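Bilirubin-inducible fluorescent protein UnaG (Anguilla japonica, PDB 4I3B) binds unconjugated bilirubin with high affinity inside a beta-barrel and fluoresces green on excitation, while remaining dark without the pigment. Local coordinates at residues E19-K22 with A23-A26; N91-E95 with K96-V100. All coordinates share one frame; numbering follows the deposited sequence.

Contact 1: E19-K22 with A23-A26; sequences EYLK and AIGA. With BLR (3-[5-[(Z)-(4-ethenyl-3-methyl-5-oxidanylidene-pyrrol-2-ylidene)methyl]-2-[[5-[(Z)-(3-ethenyl-4-methyl-5-oxidanylidene-pyrrol-2-ylidene)methyl]-3-(3-hydroxy-3-oxopropyl)-4-methyl-1H-pyrrol-2-yl]methyl]-4-methyl-1H-pyrrol-3-yl]propanoic acid), chain G.
The ring of Y20 receives the methyl CG2 of I24 obliquely, as an off-centre CH-pi contact in which CG2 stands 4.1 Å from the ring centroid of Y20 and 29° from its normal. The same methyl comes within 3.6 Å of CZ of Y20. Bilirubin's methyl CMD also approaches this ring at a slant, and beyond its rim the OH of Y20 is hydrogen-bonded to T108. The next residue, L21, sends both branch methyls to the pigment: CD1 lies 3.8 Å from the vinyl carbon CBC of BLR, and CD2 flanks its neighbour CAC. CG of L21 lies opposite the carbonyl carbon (chi1 -66°) and CD1 continues anti to CA, which carries the forked end to that vinyl group.

Behind these side chains the helix ends in a Schellman motif. A26 N donates to L21 O at 3.0 Å, and G25 N to K22 O at 3.1 Å. G25 makes the exit with positive phi, a backbone that suits glycine. A water donates to both K22 O and A26 O, bridging the two ends of the turn. The chemistry therefore divides: L21 O is satisfied by a backbone N-H and K22 O by another together with the water, while L21 and the Y20 ring offer apolar surface to a vinyl group and a methyl of bilirubin.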
ATOM      1  N   GLU A  19     -10.132  -8.390   6.348  1.00  9.37           N
ATOM      2  CA  GLU A  19     -11.454  -8.213   5.731  1.00 10.49           C
ATOM      3  C   GLU A  19     -11.341  -7.443   4.405  1.00  9.10           C
ATOM      4  O   GLU A  19     -11.976  -7.797   3.402  1.00 10.38           O
ATOM      5  CB  GLU A  19     -12.383  -7.490   6.709  1.00 11.16           C
ATOM      6  CG  GLU A  19     -12.746  -8.337   7.925  1.00 14.69           C
ATOM      7  CD  GLU A  19     -11.746  -8.327   9.113  1.00 18.13           C
ATOM      8  OE1 GLU A  19     -10.601  -7.831   9.031  1.00 16.18           O
ATOM      9  OE2 GLU A  19     -12.147  -8.819  10.196  1.00 22.50           O
ATOM     10  N   TYR A  20     -10.469  -6.431   4.364  1.00  9.01           N
ATOM     11  CA  TYR A  20     -10.185  -5.709   3.127  1.00  8.88           C
ATOM     12  C   TYR A  20      -9.586  -6.662   2.099  1.00  8.38           C
ATOM     13  O   TYR A  20      -9.985  -6.670   0.924  1.00  8.39           O
ATOM     14  CB  TYR A  20      -9.242  -4.526   3.402  1.00  9.82           C
ATOM     15  CG  TYR A  20      -8.740  -3.932   2.119  1.00  9.21           C
ATOM     16  CD1 TYR A  20      -9.500  -3.016   1.418  1.00 10.48           C
ATOM     17  CD2 TYR A  20      -7.519  -4.329   1.563  1.00 10.18           C
ATOM     18  CE1 TYR A  20      -9.050  -2.505   0.219  1.00  9.04           C
ATOM     19  CE2 TYR A  20      -7.073  -3.824   0.362  1.00 11.60           C
ATOM     20  CZ  TYR A  20      -7.822  -2.920  -0.303  1.00 10.31           C
ATOM     21  OH  TYR A  20      -7.353  -2.437  -1.508  1.00 12.06           O
ATOM     22  N   LEU A  21      -8.632  -7.498   2.517  1.00  9.60           N
ATOM     23  CA  LEU A  21      -7.998  -8.413   1.579  1.00 10.37           C
ATOM     24  C   LEU A  21      -9.006  -9.420   1.003  1.00  9.17           C
ATOM     25  O   LEU A  21      -8.975  -9.734  -0.183  1.00 10.53           O
ATOM     26  CB  LEU A  21      -6.793  -9.105   2.234  1.00  9.55           C
ATOM     27  CG  LEU A  21      -5.620  -8.178   2.601  1.00  8.99           C
ATOM     28  CD1 LEU A  21      -4.561  -8.997   3.306  1.00 10.92           C
ATOM     29  CD2 LEU A  21      -5.027  -7.549   1.358  1.00 11.06           C
ATOM     30  N   LYS A  22      -9.920  -9.897   1.848  0.59 10.16           N
ATOM     31  CA  LYS A  22     -11.007 -10.762   1.369  0.59 10.25           C
ATOM     32  C   LYS A  22     -11.902 -10.036   0.353  0.59 11.30           C
ATOM     33  O   LYS A  22     -12.350 -10.629  -0.634  0.59 14.23           O
ATOM     34  CB  LYS A  22     -11.865 -11.285   2.534  0.59 12.33           C
ATOM     35  CG  LYS A  22     -13.151 -11.978   2.093  0.59 14.25           C
ATOM     36  CD  LYS A  22     -13.828 -12.730   3.248  0.59 18.03           C
ATOM     37  CE  LYS A  22     -15.158 -13.347   2.810  0.59 22.21           C
ATOM     38  NZ  LYS A  22     -15.421 -14.642   3.489  0.59 25.67           N
ATOM     39  N   ALA A  23     -12.170  -8.753   0.593  1.00 10.21           N
ATOM     40  CA  ALA A  23     -13.029  -7.971  -0.274  1.00 11.24           C
ATOM     41  C   ALA A  23     -12.411  -7.752  -1.661  1.00 11.16           C
ATOM     42  O   ALA A  23     -13.149  -7.687  -2.644  1.00 12.67           O
ATOM     43  CB  ALA A  23     -13.368  -6.654   0.372  1.00 11.65           C
ATOM     44  N   ILE A  24     -11.081  -7.686  -1.769  1.00 10.66           N
ATOM     45  CA  ILE A  24     -10.443  -7.522  -3.080  1.00 10.95           C
ATOM     46  C   ILE A  24     -10.177  -8.877  -3.730  1.00 12.68           C
ATOM     47  O   ILE A  24      -9.633  -8.932  -4.828  1.00 14.66           O
ATOM     48  CB  ILE A  24      -9.163  -6.631  -3.042  1.00 10.90           C
ATOM     49  CG1 ILE A  24      -8.050  -7.244  -2.202  1.00 11.31           C
ATOM     50  CG2 ILE A  24      -9.509  -5.199  -2.595  1.00 12.11           C
ATOM     51  CD1 ILE A  24      -6.719  -6.568  -2.363  1.00 13.27           C
ATOM     52  N   GLY A  25     -10.567  -9.976  -3.071  1.00 12.36           N
ATOM     53  CA  GLY A  25     -10.529 -11.284  -3.705  1.00 12.98           C
ATOM     54  C   GLY A  25      -9.374 -12.194  -3.321  1.00 12.66           C
ATOM     55  O   GLY A  25      -9.170 -13.219  -3.954  1.00 15.49           O
ATOM     56  N   ALA A  26      -8.616 -11.834  -2.287  1.00 13.54           N
ATOM     57  CA  ALA A  26      -7.512 -12.676  -1.849  1.00 13.60           C
ATOM     58  C   ALA A  26      -8.099 -13.958  -1.287  1.00 14.50           C
ATOM     59  O   ALA A  26      -9.137 -13.930  -0.613  1.00 13.53           O
ATOM     60  CB  ALA A  26      -6.695 -11.969  -0.771  1.00 14.17           C
TER
HETATM   61  CHA BLR G 201       2.081  -3.292   1.812  1.00  9.07           C
HETATM   62  NA  BLR G 201       2.499  -1.217   0.429  1.00  9.01           N
HETATM   63  C1A BLR G 201       2.470  -2.571   0.534  1.00  8.94           C
HETATM   64  C2A BLR G 201       2.724  -3.127  -0.710  1.00  8.73           C
HETATM   65  C3A BLR G 201       2.895  -2.058  -1.591  1.00  8.64           C
HETATM   66  C4A BLR G 201       2.756  -0.886  -0.859  1.00  9.52           C
HETATM   67  CMA BLR G 201       3.197  -2.147  -3.057  1.00 10.59           C
HETATM   68  CAA BLR G 201       2.812  -4.588  -1.024  1.00 10.02           C
HETATM   69  CBA BLR G 201       1.602  -5.110  -1.689  1.00 10.91           C
HETATM   70  CGA BLR G 201       1.692  -6.553  -2.038  1.00 11.26           C
HETATM   71  O1A BLR G 201       2.448  -7.337  -1.396  1.00 11.02           O
HETATM   72  O2A BLR G 201       0.994  -6.939  -3.045  1.00 12.11           O
HETATM   73  CHB BLR G 201       2.887   0.467  -1.427  1.00  9.98           C
HETATM   74  NB  BLR G 201       3.188   1.790   0.620  1.00 10.08           N
HETATM   75  C1B BLR G 201       3.093   1.660  -0.783  1.00 10.26           C
HETATM   76  C2B BLR G 201       3.211   2.940  -1.357  1.00  8.31           C
HETATM   77  C3B BLR G 201       3.396   3.839  -0.460  1.00  9.89           C
HETATM   78  C4B BLR G 201       3.384   3.260   0.946  1.00 10.56           C
HETATM   79  CMB BLR G 201       3.144   3.169  -2.855  1.00 10.51           C
HETATM   80  OB  BLR G 201       3.506   3.705   2.034  1.00 10.48           O
HETATM   81  CAB BLR G 201       3.588   5.297  -0.661  1.00 11.29           C
HETATM   82  CBB BLR G 201       3.767   6.200   0.351  1.00 11.78           C
HETATM   83  NC  BLR G 201       0.643  -8.367   2.078  1.00 11.07           N
HETATM   84  C1C BLR G 201       0.943  -9.868   2.224  1.00 12.05           C
HETATM   85  C2C BLR G 201      -0.199 -10.452   1.466  1.00 11.26           C
HETATM   86  C3C BLR G 201      -0.971  -9.543   0.978  1.00  9.08           C
HETATM   87  C4C BLR G 201      -0.549  -8.260   1.278  1.00 10.58           C
HETATM   88  CMC BLR G 201      -0.302 -11.932   1.315  1.00 12.81           C
HETATM   89  OC  BLR G 201       1.853 -10.352   2.837  1.00 14.02           O
HETATM   90  CAC BLR G 201      -2.161  -9.765   0.138  1.00 10.60           C
HETATM   91  CBC BLR G 201      -3.024 -10.791   0.338  1.00 11.63           C
HETATM   92  CHD BLR G 201      -1.104  -7.073   0.928  1.00  9.10           C
HETATM   93  ND  BLR G 201       0.699  -5.364   1.545  1.00  9.01           N
HETATM   94  C1D BLR G 201      -0.520  -5.735   1.112  1.00  9.53           C
HETATM   95  C2D BLR G 201      -1.258  -4.493   0.801  1.00  7.22           C
HETATM   96  C3D BLR G 201      -0.442  -3.426   1.073  1.00  8.66           C
HETATM   97  C4D BLR G 201       0.860  -3.940   1.534  1.00  8.40           C
HETATM   98  CMD BLR G 201      -2.667  -4.493   0.307  1.00  9.62           C
HETATM   99  CAD BLR G 201      -0.805  -1.981   0.865  1.00  8.55           C
HETATM  100  CBD BLR G 201      -1.205  -1.339   2.179  1.00  9.06           C
HETATM  101  CGD BLR G 201      -0.009  -0.897   2.941  1.00  9.44           C
HETATM  102  O1D BLR G 201       0.182  -1.353   4.082  1.00  9.49           O
HETATM  103  O2D BLR G 201       0.786  -0.046   2.477  1.00  9.44           O
HETATM  104  O   HOH W   1     -11.924 -13.340  -1.101  0.56 22.31           O

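Contact 2: N91-E95 with K96-V100; sequences NLVGE and KLVYV. With BLR (3-[5-[(Z)-(4-ethenyl-3-methyl-5-oxidanylidene-pyrrol-2-ylidene)methyl]-2-[[5-[(Z)-(3-ethenyl-4-methyl-5-oxidanylidene-pyrrol-2-ylidene)methyl]-3-(3-hydroxy-3-oxopropyl)-4-methyl-1H-pyrrol-2-yl]methyl]-4-methyl-1H-pyrrol-3-yl]propanoic acid), chain G.
L97 divides its two methyls between the hairpin partner and the pigment: CD1 of L97 rests 3.9 Å from CD2 of L92, while CD2 of L97 meets the vinyl carbon CAB of BLR at 3.6 Å. This describes one of two deposited conformers of L97, in which CG lies opposite the backbone N (chi1 -169°). Two residues on, Y99 brings CE2 to 3.7 Å from the methyl CMB of BLR, which approaches the ring obliquely. The other face of the hairpin carries V93 and V98, whose CG2 methyls are 3.7 Å apart.

L92 and L97 face each other as a non-hydrogen-bonded antiparallel pair, bracketed by the hydrogen-bonded pairs N91 with V98 and V93 with K96. The shortest of these bonds runs from V98 N to N91 O at 2.8 Å. V93 N donates to K96 O, and the CA of L92 adds a CA-H...O contact to that same oxygen. Connecting the strands is a type II' beta turn from V93 to K96, with G94 at its positive-phi position. A water links ND2 of N91 to the carbonyl of V98.

Further out, Y99 OH is hydrogen-bonded to E77, and L97 also packs on F5, L71 and V90. Strand 96-103 continues the sheet on its far side through backbone hydrogen bonds of L97 with R112 and Y99 with Y110, which places this 86-93/96-103 hairpin beside strand 106-115 in the barrel wall.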
ATOM      1  N   ASN A  91      -1.457   9.451  -7.679  1.00  9.54           N
ATOM      2  CA  ASN A  91      -1.484  10.900  -7.849  1.00 10.43           C
ATOM      3  C   ASN A  91      -1.567  11.568  -6.491  1.00 11.95           C
ATOM      4  O   ASN A  91      -2.054  10.990  -5.518  1.00 12.71           O
ATOM      5  CB  ASN A  91      -2.732  11.355  -8.593  1.00 11.66           C
ATOM      6  CG  ASN A  91      -2.802  10.867  -9.996  1.00 12.69           C
ATOM      7  OD1 ASN A  91      -2.263  11.481 -10.905  1.00 16.54           O
ATOM      8  ND2 ASN A  91      -3.529   9.769 -10.204  1.00 13.74           N
ATOM      9  N   LEU A  92      -1.149  12.819  -6.433  1.00 15.09           N
ATOM     10  CA  LEU A  92      -1.361  13.642  -5.257  1.00 13.67           C
ATOM     11  C   LEU A  92      -2.739  14.336  -5.271  1.00 15.07           C
ATOM     12  O   LEU A  92      -3.216  14.761  -6.321  1.00 15.40           O
ATOM     13  CB  LEU A  92      -0.268  14.711  -5.190  1.00 16.13           C
ATOM     14  CG  LEU A  92       1.131  14.159  -4.935  1.00 20.36           C
ATOM     15  CD1 LEU A  92       2.217  15.096  -5.428  1.00 23.23           C
ATOM     16  CD2 LEU A  92       1.269  13.922  -3.463  1.00 23.02           C
ATOM     17  N   VAL A  93      -3.345  14.459  -4.088  1.00 16.11           N
ATOM     18  CA  VAL A  93      -4.522  15.296  -3.850  1.00 15.33           C
ATOM     19  C   VAL A  93      -4.143  16.101  -2.603  1.00 17.82           C
ATOM     20  O   VAL A  93      -4.117  15.557  -1.490  1.00 19.62           O
ATOM     21  CB  VAL A  93      -5.806  14.478  -3.518  1.00 20.31           C
ATOM     22  CG1 VAL A  93      -7.038  15.404  -3.403  1.00 21.27           C
ATOM     23  CG2 VAL A  93      -6.068  13.432  -4.546  1.00 23.10           C
ATOM     24  N   GLY A  94      -3.783  17.369  -2.778  1.00 18.97           N
ATOM     25  CA  GLY A  94      -3.260  18.120  -1.660  1.00 22.19           C
ATOM     26  C   GLY A  94      -1.985  17.480  -1.161  1.00 23.07           C
ATOM     27  O   GLY A  94      -1.096  17.209  -1.977  1.00 24.90           O
ATOM     28  N   GLU A  95      -1.925  17.214   0.152  1.00 24.73           N
ATOM     29  CA  GLU A  95      -0.813  16.527   0.824  1.00 27.10           C
ATOM     30  C   GLU A  95      -0.937  14.996   0.857  1.00 24.81           C
ATOM     31  O   GLU A  95      -0.089  14.315   1.431  1.00 30.17           O
ATOM     32  CB  GLU A  95      -0.714  16.985   2.285  1.00 30.85           C
ATOM     33  CG  GLU A  95      -0.447  18.465   2.464  1.00 33.17           C
ATOM     34  CD  GLU A  95       1.020  18.815   2.369  1.00 33.96           C
ATOM     35  OE1 GLU A  95       1.862  18.093   2.971  1.00 32.82           O
ATOM     36  OE2 GLU A  95       1.330  19.825   1.696  1.00 32.98           O
ATOM     37  N   LYS A  96      -2.008  14.465   0.298  1.00 18.68           N
ATOM     38  CA  LYS A  96      -2.228  13.032   0.332  1.00 16.71           C
ATOM     39  C   LYS A  96      -1.752  12.373  -0.959  1.00 15.68           C
ATOM     40  O   LYS A  96      -1.831  12.964  -2.045  1.00 19.13           O
ATOM     41  CB  LYS A  96      -3.719  12.742   0.463  1.00 17.24           C
ATOM     42  CG  LYS A  96      -4.441  13.381   1.645  1.00 20.62           C
ATOM     43  CD  LYS A  96      -5.949  13.170   1.474  1.00 23.74           C
ATOM     44  CE  LYS A  96      -6.793  13.775   2.583  1.00 28.49           C
ATOM     45  NZ  LYS A  96      -8.259  13.543   2.307  1.00 33.02           N
ATOM     46  N   LEU A  97      -1.297  11.129  -0.836  1.00 11.78           N
ATOM     47  CA  LEU A  97      -0.914  10.325  -1.989  0.68 10.81           C
ATOM     48  C   LEU A  97      -2.001   9.307  -2.162  1.00  9.90           C
ATOM     49  O   LEU A  97      -2.293   8.531  -1.233  1.00 10.23           O
ATOM     50  CB  LEU A  97       0.413   9.638  -1.740  0.68 12.39           C
ATOM     51  CG  LEU A  97       1.059   8.987  -2.939  0.68 14.56           C
ATOM     52  CD1 LEU A  97       1.581  10.071  -3.915  0.68 13.96           C
ATOM     53  CD2 LEU A  97       2.147   8.062  -2.420  0.68 17.58           C
ATOM     54  N   VAL A  98      -2.621   9.310  -3.333  1.00  9.36           N
ATOM     55  CA  VAL A  98      -3.775   8.455  -3.594  1.00  9.10           C
ATOM     56  C   VAL A  98      -3.476   7.456  -4.695  1.00  8.49           C
ATOM     57  O   VAL A  98      -3.064   7.832  -5.792  1.00 10.25           O
ATOM     58  CB  VAL A  98      -4.992   9.286  -3.977  1.00  9.56           C
ATOM     59  CG1 VAL A  98      -6.141   8.381  -4.321  1.00 10.46           C
ATOM     60  CG2 VAL A  98      -5.349  10.242  -2.855  1.00 11.86           C
ATOM     61  N   TYR A  99      -3.665   6.184  -4.379  1.00  7.98           N
ATOM     62  CA  TYR A  99      -3.254   5.055  -5.210  1.00  7.75           C
ATOM     63  C   TYR A  99      -4.510   4.273  -5.572  1.00  8.22           C
ATOM     64  O   TYR A  99      -5.267   3.855  -4.676  1.00  9.10           O
ATOM     65  CB  TYR A  99      -2.299   4.207  -4.359  1.00  7.79           C
ATOM     66  CG  TYR A  99      -1.490   3.116  -5.027  1.00  8.55           C
ATOM     67  CD1 TYR A  99      -2.068   2.040  -5.703  1.00  9.64           C
ATOM     68  CD2 TYR A  99      -0.108   3.149  -4.931  1.00  9.48           C
ATOM     69  CE1 TYR A  99      -1.252   0.989  -6.257  1.00  9.73           C
ATOM     70  CE2 TYR A  99       0.672   2.149  -5.468  1.00 10.79           C
ATOM     71  CZ  TYR A  99       0.118   1.081  -6.117  1.00 10.20           C
ATOM     72  OH  TYR A  99       0.947   0.103  -6.616  1.00 10.27           O
ATOM     73  N   VAL A 100      -4.769   4.135  -6.872  1.00  7.78           N
ATOM     74  CA  VAL A 100      -5.980   3.436  -7.328  1.00  8.54           C
ATOM     75  C   VAL A 100      -5.582   2.255  -8.188  1.00  7.92           C
ATOM     76  O   VAL A 100      -4.752   2.383  -9.095  1.00 10.05           O
ATOM     77  CB  VAL A 100      -6.930   4.365  -8.118  1.00 10.27           C
ATOM     78  CG1 VAL A 100      -8.151   3.575  -8.680  1.00 12.00           C
ATOM     79  CG2 VAL A 100      -7.363   5.525  -7.239  1.00 13.02           C
TER
HETATM   80  CHA BLR G 201       2.081  -3.292   1.812  1.00  9.07           C
HETATM   81  NA  BLR G 201       2.499  -1.217   0.429  1.00  9.01           N
HETATM   82  C1A BLR G 201       2.470  -2.571   0.534  1.00  8.94           C
HETATM   83  C2A BLR G 201       2.724  -3.127  -0.710  1.00  8.73           C
HETATM   84  C3A BLR G 201       2.895  -2.058  -1.591  1.00  8.64           C
HETATM   85  C4A BLR G 201       2.756  -0.886  -0.859  1.00  9.52           C
HETATM   86  CMA BLR G 201       3.197  -2.147  -3.057  1.00 10.59           C
HETATM   87  CAA BLR G 201       2.812  -4.588  -1.024  1.00 10.02           C
HETATM   88  CBA BLR G 201       1.602  -5.110  -1.689  1.00 10.91           C
HETATM   89  CGA BLR G 201       1.692  -6.553  -2.038  1.00 11.26           C
HETATM   90  O1A BLR G 201       2.448  -7.337  -1.396  1.00 11.02           O
HETATM   91  O2A BLR G 201       0.994  -6.939  -3.045  1.00 12.11           O
HETATM   92  CHB BLR G 201       2.887   0.467  -1.427  1.00  9.98           C
HETATM   93  NB  BLR G 201       3.188   1.790   0.620  1.00 10.08           N
HETATM   94  C1B BLR G 201       3.093   1.660  -0.783  1.00 10.26           C
HETATM   95  C2B BLR G 201       3.211   2.940  -1.357  1.00  8.31           C
HETATM   96  C3B BLR G 201       3.396   3.839  -0.460  1.00  9.89           C
HETATM   97  C4B BLR G 201       3.384   3.260   0.946  1.00 10.56           C
HETATM   98  CMB BLR G 201       3.144   3.169  -2.855  1.00 10.51           C
HETATM   99  OB  BLR G 201       3.506   3.705   2.034  1.00 10.48           O
HETATM  100  CAB BLR G 201       3.588   5.297  -0.661  1.00 11.29           C
HETATM  101  CBB BLR G 201       3.767   6.200   0.351  1.00 11.78           C
HETATM  102  NC  BLR G 201       0.643  -8.367   2.078  1.00 11.07           N
HETATM  103  C1C BLR G 201       0.943  -9.868   2.224  1.00 12.05           C
HETATM  104  C2C BLR G 201      -0.199 -10.452   1.466  1.00 11.26           C
HETATM  105  C3C BLR G 201      -0.971  -9.543   0.978  1.00  9.08           C
HETATM  106  C4C BLR G 201      -0.549  -8.260   1.278  1.00 10.58           C
HETATM  107  CMC BLR G 201      -0.302 -11.932   1.315  1.00 12.81           C
HETATM  108  OC  BLR G 201       1.853 -10.352   2.837  1.00 14.02           O
HETATM  109  CAC BLR G 201      -2.161  -9.765   0.138  1.00 10.60           C
HETATM  110  CBC BLR G 201      -3.024 -10.791   0.338  1.00 11.63           C
HETATM  111  CHD BLR G 201      -1.104  -7.073   0.928  1.00  9.10           C
HETATM  112  ND  BLR G 201       0.699  -5.364   1.545  1.00  9.01           N
HETATM  113  C1D BLR G 201      -0.520  -5.735   1.112  1.00  9.53           C
HETATM  114  C2D BLR G 201      -1.258  -4.493   0.801  1.00  7.22           C
HETATM  115  C3D BLR G 201      -0.442  -3.426   1.073  1.00  8.66           C
HETATM  116  C4D BLR G 201       0.860  -3.940   1.534  1.00  8.40           C
HETATM  117  CMD BLR G 201      -2.667  -4.493   0.307  1.00  9.62           C
HETATM  118  CAD BLR G 201      -0.805  -1.981   0.865  1.00  8.55           C
HETATM  119  CBD BLR G 201      -1.205  -1.339   2.179  1.00  9.06           C
HETATM  120  CGD BLR G 201      -0.009  -0.897   2.941  1.00  9.44           C
HETATM  121  O1D BLR G 201       0.182  -1.353   4.082  1.00  9.49           O
HETATM  122  O2D BLR G 201       0.786  -0.046   2.477  1.00  9.44           O
HETATM  123  O   HOH W   2      -4.641   7.942  -8.192  0.89 15.14           O

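Overall arrangement
Contacts 1 and 2 show how two local contacts, a helix end and a hairpin distant in sequence, can serve one ligand in a fatty-acid-binding-protein barrel. Their centres lie 22 Å apart and their nearest atoms about 7 Å, without touching, yet both reach bilirubin. The helix end at 19-26 meets the vinyl group of one terminal ring, and the hairpin at 91-100 meets the vinyl group and a methyl of the other. Hydrogen bonds to the pigment come from S80, T61, Y134, R132, R112 and N57, whereas these two contacts meet it through carbon atoms. The side chain of L21 is about 7 Å from that of R132, and the side chain of L97 about 4 Å from that of R112.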